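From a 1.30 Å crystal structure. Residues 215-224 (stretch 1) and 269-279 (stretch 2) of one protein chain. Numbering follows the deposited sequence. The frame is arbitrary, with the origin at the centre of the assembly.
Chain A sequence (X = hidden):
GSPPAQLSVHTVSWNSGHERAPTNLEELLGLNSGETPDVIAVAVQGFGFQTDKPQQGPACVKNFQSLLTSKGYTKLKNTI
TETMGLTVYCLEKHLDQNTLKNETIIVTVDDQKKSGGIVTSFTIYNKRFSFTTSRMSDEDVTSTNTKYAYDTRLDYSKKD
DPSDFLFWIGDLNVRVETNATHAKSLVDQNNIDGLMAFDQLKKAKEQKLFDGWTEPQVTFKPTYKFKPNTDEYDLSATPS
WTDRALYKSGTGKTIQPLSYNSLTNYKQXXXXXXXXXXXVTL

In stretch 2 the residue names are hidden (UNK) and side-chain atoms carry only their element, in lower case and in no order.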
# COMPACT_ATOMS: atom_id res chain seq x y z
N GLU A 215 -2.64 -11.74 -1.81
CA GLU A 215 -3.56 -10.65 -1.56
C GLU A 215 -4.74 -11.19 -0.72
O GLU A 215 -5.24 -12.27 -0.97
CB GLU A 215 -4.11 -10.11 -2.87
CG GLU A 215 -4.92 -8.86 -2.69
CD GLU A 215 -5.38 -8.21 -3.97
OE1 GLU A 215 -5.37 -8.88 -5.04
OE2 GLU A 215 -5.72 -6.98 -3.92
N PRO A 216 -5.16 -10.47 0.30
CA PRO A 216 -6.38 -10.90 0.99
C PRO A 216 -7.54 -10.97 0.02
O PRO A 216 -7.53 -10.33 -1.05
CB PRO A 216 -6.61 -9.78 1.99
CG PRO A 216 -5.30 -9.19 2.21
CD PRO A 216 -4.66 -9.17 0.79
N GLN A 217 -8.56 -11.77 0.36
CA GLN A 217 -9.76 -11.80 -0.50
C GLN A 217 -10.39 -10.42 -0.67
O GLN A 217 -10.59 -9.68 0.26
CB GLN A 217 -10.84 -12.73 0.08
CG GLN A 217 -12.12 -12.72 -0.74
CD GLN A 217 -13.27 -13.56 -0.25
OE1 GLN A 217 -14.20 -13.82 -1.05
NE2 GLN A 217 -13.24 -13.98 1.03
N VAL A 218 -10.66 -10.11 -1.92
CA VAL A 218 -11.28 -8.85 -2.29
C VAL A 218 -12.79 -9.06 -2.38
O VAL A 218 -13.26 -9.87 -3.13
CB VAL A 218 -10.77 -8.38 -3.67
CG1 VAL A 218 -11.50 -7.17 -4.13
CG2 VAL A 218 -9.26 -8.09 -3.59
N THR A 219 -13.52 -8.26 -1.62
CA THR A 219 -14.99 -8.27 -1.65
C THR A 219 -15.59 -6.95 -2.05
O THR A 219 -16.81 -6.84 -2.09
CB THR A 219 -15.55 -8.69 -0.28
OG1 THR A 219 -15.21 -7.71 0.69
CG2 THR A 219 -14.94 -9.93 0.16
N PHE A 220 -14.77 -5.93 -2.27
CA PHE A 220 -15.18 -4.61 -2.59
C PHE A 220 -15.06 -4.39 -4.08
O PHE A 220 -14.25 -4.99 -4.79
CB PHE A 220 -14.38 -3.58 -1.80
CG PHE A 220 -12.87 -3.74 -1.84
CD1 PHE A 220 -12.10 -3.02 -2.73
CD2 PHE A 220 -12.23 -4.56 -0.95
CE1 PHE A 220 -10.72 -3.15 -2.74
CE2 PHE A 220 -10.88 -4.71 -0.96
CZ PHE A 220 -10.13 -3.97 -1.86
N LYS A 221 -15.85 -3.44 -4.55
CA LYS A 221 -15.89 -3.06 -5.93
C LYS A 221 -14.60 -2.33 -6.32
O LYS A 221 -13.87 -1.86 -5.45
CB LYS A 221 -17.09 -2.19 -6.25
CG LYS A 221 -18.34 -2.99 -6.04
CD LYS A 221 -19.55 -2.13 -6.18
CE LYS A 221 -20.80 -2.94 -5.88
NZ LYS A 221 -20.91 -4.23 -6.59
N PRO A 222 -14.29 -2.32 -7.61
CA PRO A 222 -13.11 -1.62 -8.06
C PRO A 222 -12.99 -0.25 -7.45
O PRO A 222 -13.99 0.46 -7.31
CB PRO A 222 -13.32 -1.57 -9.56
CG PRO A 222 -14.03 -2.88 -9.83
CD PRO A 222 -14.99 -3.00 -8.70
N THR A 223 -11.76 0.17 -7.20
CA THR A 223 -11.49 1.43 -6.51
C THR A 223 -11.14 2.59 -7.47
O THR A 223 -10.84 3.70 -7.03
CB THR A 223 -10.36 1.25 -5.53
OG1 THR A 223 -9.17 0.79 -6.23
CG2 THR A 223 -10.73 0.26 -4.44
N TYR A 224 -11.26 2.36 -8.76
CA TYR A 224 -10.92 3.26 -9.80
C TYR A 224 -11.74 2.87 -11.03
O TYR A 224 -12.08 1.70 -11.18
CB TYR A 224 -9.41 3.15 -10.09
CG TYR A 224 -8.85 3.78 -11.27
CD1 TYR A 224 -8.41 5.10 -11.25
CD2 TYR A 224 -8.73 3.07 -12.45
CE1 TYR A 224 -7.82 5.68 -12.36
CE2 TYR A 224 -8.08 3.61 -13.54
CZ TYR A 224 -7.66 4.93 -13.51
OH TYR A 224 -7.09 5.55 -14.60
N UNK A 269 -10.93 11.83 -4.74
CA UNK A 269 -10.24 11.63 -5.98
C UNK A 269 -10.78 10.43 -6.78
O UNK A 269 -11.75 9.83 -6.41
c UNK A 269 -8.25 10.15 -5.40
c UNK A 269 -8.74 11.55 -5.74
o UNK A 269 -8.03 11.88 -6.92
N UNK A 270 -10.14 10.16 -7.88
CA UNK A 270 -10.54 9.13 -8.79
C UNK A 270 -10.30 7.68 -8.28
O UNK A 270 -10.89 6.75 -8.80
c UNK A 270 -9.71 9.25 -10.06
c UNK A 270 -8.79 10.25 -12.07
c UNK A 270 -9.72 10.50 -10.87
o UNK A 270 -9.17 10.64 -13.17
o UNK A 270 -7.70 9.62 -11.89
N UNK A 271 -9.38 7.53 -7.33
CA UNK A 271 -9.13 6.26 -6.66
C UNK A 271 -9.61 6.36 -5.23
O UNK A 271 -9.49 7.42 -4.58
c UNK A 271 -6.91 5.91 -7.82
n UNK A 271 -6.46 4.71 -8.34
c UNK A 271 -7.65 5.99 -6.55
c UNK A 271 -6.41 6.89 -8.60
n UNK A 271 -5.70 6.28 -9.60
c UNK A 271 -5.75 4.96 -9.43
N UNK A 272 -10.01 5.26 -4.65
CA UNK A 272 -10.37 5.19 -3.25
C UNK A 272 -9.25 4.51 -2.49
O UNK A 272 -8.69 3.50 -2.94
n UNK A 272 -15.70 7.17 -4.67
n UNK A 272 -13.41 7.38 -4.38
c UNK A 272 -12.85 4.95 -3.88
c UNK A 272 -13.27 6.31 -3.37
n UNK A 272 -14.52 8.82 -5.76
c UNK A 272 -14.54 7.78 -4.93
c UNK A 272 -11.66 4.40 -3.07
N UNK A 273 -8.96 4.98 -1.28
CA UNK A 273 -7.93 4.34 -0.44
C UNK A 273 -8.31 2.95 -0.06
O UNK A 273 -9.51 2.63 0.06
c UNK A 273 -8.84 6.25 0.68
c UNK A 273 -7.81 5.25 0.79
c UNK A 273 -9.55 6.13 -0.59
N UNK A 274 -7.30 2.11 0.19
CA UNK A 274 -7.50 0.76 0.57
C UNK A 274 -6.81 0.47 1.87
O UNK A 274 -5.60 0.70 2.00
c UNK A 274 -7.07 -1.63 -0.12
c UNK A 274 -7.94 -0.10 -1.76
c UNK A 274 -7.04 -0.19 -0.56
N UNK A 275 -7.57 -0.03 2.85
CA UNK A 275 -7.13 -0.30 4.18
C UNK A 275 -7.12 -1.80 4.46
O UNK A 275 -8.15 -2.48 4.27
c UNK A 275 -8.10 0.38 5.15
c UNK A 275 -7.93 0.12 6.62
c UNK A 275 -6.54 0.61 7.14
c UNK A 275 -9.01 0.78 7.37
N UNK A 276 -5.98 -2.32 4.89
CA UNK A 276 -5.87 -3.70 5.26
C UNK A 276 -5.47 -3.77 6.71
O UNK A 276 -4.72 -2.94 7.20
c UNK A 276 -4.88 -4.48 4.39
N UNK A 277 -5.95 -4.80 7.36
CA UNK A 277 -5.67 -5.06 8.76
C UNK A 277 -5.25 -6.50 8.85
O UNK A 277 -5.91 -7.39 8.31
c UNK A 277 -7.49 -3.43 9.54
c UNK A 277 -8.71 -3.23 10.45
c UNK A 277 -6.89 -4.80 9.68
c UNK A 277 -9.38 -1.91 10.19
n UNK A 277 -10.53 -1.75 11.16
N UNK A 278 -4.14 -6.73 9.55
CA UNK A 278 -3.56 -8.08 9.69
C UNK A 278 -3.24 -8.36 11.12
O UNK A 278 -2.91 -7.46 11.87
c UNK A 278 -2.54 -8.77 6.53
c UNK A 278 -2.55 -8.40 5.14
c UNK A 278 -2.19 -6.15 5.73
c UNK A 278 -2.24 -8.16 8.93
c UNK A 278 -2.42 -7.09 4.80
c UNK A 278 -2.34 -7.79 7.48
c UNK A 278 -2.13 -6.49 7.08
N UNK A 279 -3.22 -9.65 11.42
CA UNK A 279 -2.65 -10.14 12.67
C UNK A 279 -1.50 -11.08 12.31
O UNK A 279 -1.70 -12.01 11.54
c UNK A 279 -3.69 -10.86 13.46
c UNK A 279 -3.26 -11.46 14.77
n UNK A 279 -7.77 -10.74 15.79
c UNK A 279 -6.83 -11.65 15.53
c UNK A 279 -4.42 -12.21 15.43
n UNK A 279 -7.19 -12.86 15.10
n UNK A 279 -5.55 -11.32 15.68
O HOH W 1 -7.49 2.76 -5.15

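Position 269 carries three side-chain atoms, a carbon bearing one oxygen and one carbon. A branched carbon bearing a hydroxyl and a methyl identifies Thr269, whose side chain stays clear of stretch 1. At position 270 three carbons run in a row and the third holds two oxygens, near the Tyr224 ring; this carboxylate is that of Glu270. Its OE1 lies 4.0 Å from CE1 of Tyr224, while the backbone O of Glu270 approaches CA of Tyr224 at 3.6 Å.

Position 271 has one carbon leading to a five-membered ring of three carbons and two nitrogens that lies against the ring of Tyr224, so it is His271. The two rings form an offset stack, with centroids 4.4 Å apart and planes inclined by 25°; CD1 of Tyr224 sits over one face of the imidazole, 3.2 Å from CE1 of His271. At position 272 three carbons, the first near Thr223, and a nitrogen lead to a carbon carrying two further nitrogens, the guanidinium of Arg272. Although CB of Arg272 lies 4.2 Å from CB of Thr223, the end of the side chain leads away from stretch 1, and NH2 of Arg272 donates a hydrogen bond to O of Thr269 at 3.0 Å.

Three carbons at position 273 close a ring onto the backbone nitrogen, giving Pro273, which points away from stretch 1. Position 274 opens the strand with one carbon carrying two others, which touch Thr223 and Phe220; this is the fork of Val274. Its CG2 meets CG2 of Thr223 at 3.9 Å, and its CG1 meets CZ of Phe220 at 4.2 Å. The four carbons at 275, forked at the second, are those of Leu275, out of reach of stretch 1. A lone carbon at 276 defines Ala276; CB of Ala276 points toward stretch 1 but stops 5.2 Å from CG of Pro216. Four carbons in a row ending in nitrogen make 277 Lys277, also out of reach. At 278 one carbon bears a six-carbon ring that packs against Pro216, hence Phe278; its CE2 lies 4.1 Å from CG of Pro216. The long chain at 279, three carbons and a nitrogen before a carbon with two more nitrogens, is Arg279, exposed and remote.

The contact is anchored through the backbone. O of Thr223 accepts a hydrogen bond from N of Arg272 at 3.0 Å and also receives a CA-H...O contact from CA of His271 at 3.1 Å, so one carbonyl engages two successive residues. A water bridges Thr223 and Arg272, accepting from OG1 of Thr223 at 2.8 Å and donating to O of Arg272 at 2.6 Å. Beside this polar junction lies the aromatic stack, while Val274 and Phe278 extend the contact along the strand through apolar packing.

Stretch 2, residues 269-279: TEHRPVLAKFR
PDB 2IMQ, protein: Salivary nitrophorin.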